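Local coordinates for LPXTG-motif cell wall anchor domain protein (Mobiluncus mulieris, PDB 5U5O), which probably mediates bacterial adhesion as a giant cell-wall-anchored adhesin, this part comprising Ig-like domains with intramolecular cross-links, at residues L35-E40 and E90-Y95. Sequence-based numbering, arbitrary orientation.
Sequences LYNVEE and EDVKVY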
# COMPACT_ATOMS: atom_id res chain seq x y z
N LEU A 35 -6.19 4.45 -29.14
CA LEU A 35 -7.06 5.37 -29.87
C LEU A 35 -7.91 4.59 -30.85
O LEU A 35 -7.41 3.83 -31.66
CB LEU A 35 -6.25 6.40 -30.63
CG LEU A 35 -5.27 7.22 -29.78
CD1 LEU A 35 -4.48 8.19 -30.65
CD2 LEU A 35 -5.94 7.97 -28.65
N TYR A 36 -9.24 4.80 -30.77
CA TYR A 36 -10.24 3.98 -31.51
C TYR A 36 -10.89 4.78 -32.63
O TYR A 36 -11.39 5.86 -32.36
CB TYR A 36 -11.33 3.48 -30.56
CG TYR A 36 -10.80 2.78 -29.34
CD1 TYR A 36 -9.91 1.72 -29.46
CD2 TYR A 36 -11.18 3.18 -28.09
CE1 TYR A 36 -9.42 1.07 -28.35
CE2 TYR A 36 -10.67 2.55 -26.95
CZ TYR A 36 -9.81 1.48 -27.11
OH TYR A 36 -9.29 0.84 -25.99
N ASN A 37 -10.71 4.29 -33.85
CA ASN A 37 -11.44 4.89 -35.01
C ASN A 37 -11.10 6.36 -35.19
O ASN A 37 -11.96 7.17 -35.56
CB ASN A 37 -12.96 4.63 -34.93
CG ASN A 37 -13.28 3.19 -35.15
OD1 ASN A 37 -12.53 2.45 -35.78
ND2 ASN A 37 -14.47 2.79 -34.72
N VAL A 38 -9.82 6.68 -35.01
CA VAL A 38 -9.27 7.98 -35.29
C VAL A 38 -8.79 8.01 -36.73
O VAL A 38 -8.67 6.97 -37.38
CB VAL A 38 -8.11 8.34 -34.31
CG1 VAL A 38 -8.68 8.73 -32.97
CG2 VAL A 38 -7.08 7.21 -34.16
N GLU A 39 -8.49 9.20 -37.21
CA GLU A 39 -8.16 9.40 -38.62
C GLU A 39 -6.64 9.51 -38.80
O GLU A 39 -6.00 10.40 -38.24
CB GLU A 39 -8.84 10.67 -39.14
CG GLU A 39 -8.59 10.92 -40.62
CD GLU A 39 -9.42 12.08 -41.16
OE1 GLU A 39 -10.64 12.17 -40.88
OE2 GLU A 39 -8.84 12.91 -41.89
N GLU A 40 -6.10 8.65 -39.66
CA GLU A 40 -4.68 8.74 -40.02
C GLU A 40 -4.41 10.08 -40.67
O GLU A 40 -5.18 10.55 -41.52
CB GLU A 40 -4.28 7.60 -40.96
CG GLU A 40 -4.35 6.23 -40.29
CD GLU A 40 -3.99 5.07 -41.21
OE1 GLU A 40 -3.47 5.27 -42.32
OE2 GLU A 40 -4.25 3.92 -40.80
N GLU A 90 -16.34 -5.15 -34.24
CA GLU A 90 -15.27 -6.07 -34.62
C GLU A 90 -14.27 -5.44 -35.58
O GLU A 90 -13.12 -5.87 -35.63
CB GLU A 90 -15.83 -7.39 -35.15
CG GLU A 90 -16.32 -8.28 -34.01
CD GLU A 90 -16.57 -9.73 -34.37
OE1 GLU A 90 -16.86 -10.03 -35.55
OE2 GLU A 90 -16.48 -10.58 -33.45
N ASP A 91 -14.70 -4.42 -36.31
CA ASP A 91 -13.85 -3.68 -37.24
C ASP A 91 -13.20 -2.43 -36.67
O ASP A 91 -12.63 -1.64 -37.43
CB ASP A 91 -14.63 -3.33 -38.53
CG ASP A 91 -15.72 -2.28 -38.30
OD1 ASP A 91 -16.01 -1.92 -37.14
OD2 ASP A 91 -16.35 -1.85 -39.30
N VAL A 92 -13.26 -2.23 -35.35
CA VAL A 92 -12.60 -1.07 -34.75
C VAL A 92 -11.11 -1.01 -35.12
O VAL A 92 -10.43 -2.03 -35.11
CB VAL A 92 -12.79 -1.02 -33.21
CG1 VAL A 92 -12.12 -2.18 -32.50
CG2 VAL A 92 -12.33 0.30 -32.64
N LYS A 93 -10.67 0.18 -35.49
CA LYS A 93 -9.27 0.43 -35.81
C LYS A 93 -8.63 1.03 -34.58
O LYS A 93 -9.05 2.06 -34.07
CB LYS A 93 -9.13 1.34 -37.03
CG LYS A 93 -9.63 0.66 -38.30
CD LYS A 93 -9.57 1.58 -39.51
CE LYS A 93 -10.29 0.98 -40.72
NZ LYS A 93 -9.57 -0.19 -41.29
N VAL A 94 -7.57 0.37 -34.09
CA VAL A 94 -6.88 0.74 -32.83
C VAL A 94 -5.46 1.20 -33.13
O VAL A 94 -4.76 0.52 -33.85
CB VAL A 94 -6.86 -0.41 -31.82
CG1 VAL A 94 -6.29 0.06 -30.48
CG2 VAL A 94 -8.25 -1.00 -31.63
N TYR A 95 -5.15 2.39 -32.65
CA TYR A 95 -3.81 2.95 -32.77
C TYR A 95 -3.26 3.20 -31.38
O TYR A 95 -3.91 3.81 -30.54
CB TYR A 95 -3.85 4.25 -33.54
CG TYR A 95 -4.40 4.08 -34.94
CD1 TYR A 95 -5.78 4.08 -35.17
CD2 TYR A 95 -3.56 3.89 -36.03
CE1 TYR A 95 -6.28 3.92 -36.45
CE2 TYR A 95 -4.08 3.74 -37.32
CZ TYR A 95 -5.44 3.75 -37.52
OH TYR A 95 -5.94 3.58 -38.79
O HOH W 1 -15.73 0.19 -35.19
O HOH W 2 -13.38 1.01 -38.04
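Tyr95, Asn37 and Leu35 bury the most surface where strand 26-36 ends against the start of strand 94-104. The two run antiparallel: Leu35 and Tyr95 form a hydrogen-bonded pair, with Leu35 N 2.8 Å from Tyr95 O and the reciprocal N-H to Leu35 O equally straight, while Tyr36 and Val94 form the non-hydrogen-bonded pair that follows. Asn37 then leaves the strand with positive backbone angles (phi 60°, psi 40°), yet it prolongs the pairing. Asn37 N donates to Lys93 O at 2.8 Å, and the side chain supplies the acceptor for the return bond: with CG beside the backbone N, Asn37 OD1 lies 2.9 Å from Lys93 N. That bond is nearly linear at hydrogen, although the donor sits above the amide plane. Water gives OD1 a second donor and links it to Asp91 O; another water joins ND2 to Asp91 OD1, and the Asp91 carboxylate is also paired with Lys1 through OD2.

Tyr95 lies on the same sheet face as Leu35, its ring sliding past Val38, and Val38 CG2 comes within 3.5 Å of Tyr95 CD1. At the ring tip, Tyr95 OH donates to the anti lone pair of Glu40 OE2 (2.6 Å), the carboxylate standing almost perpendicular to the ring (85°). This short bond ties the exposed Glu40, in the turn after strand 26-36, across to strand 94-104. On the other face, Val94 CG2 meets the edge of the Tyr36 ring.

Within the T-Q ester bond domain, these are the central strands of a four-stranded sheet flanked by strands 4-10 and 77-78. Leu35 and Val38 pack against strands 43-52 and 118-127, whereas Tyr36 reaches helix 82-88, bonding through OH to Glu84.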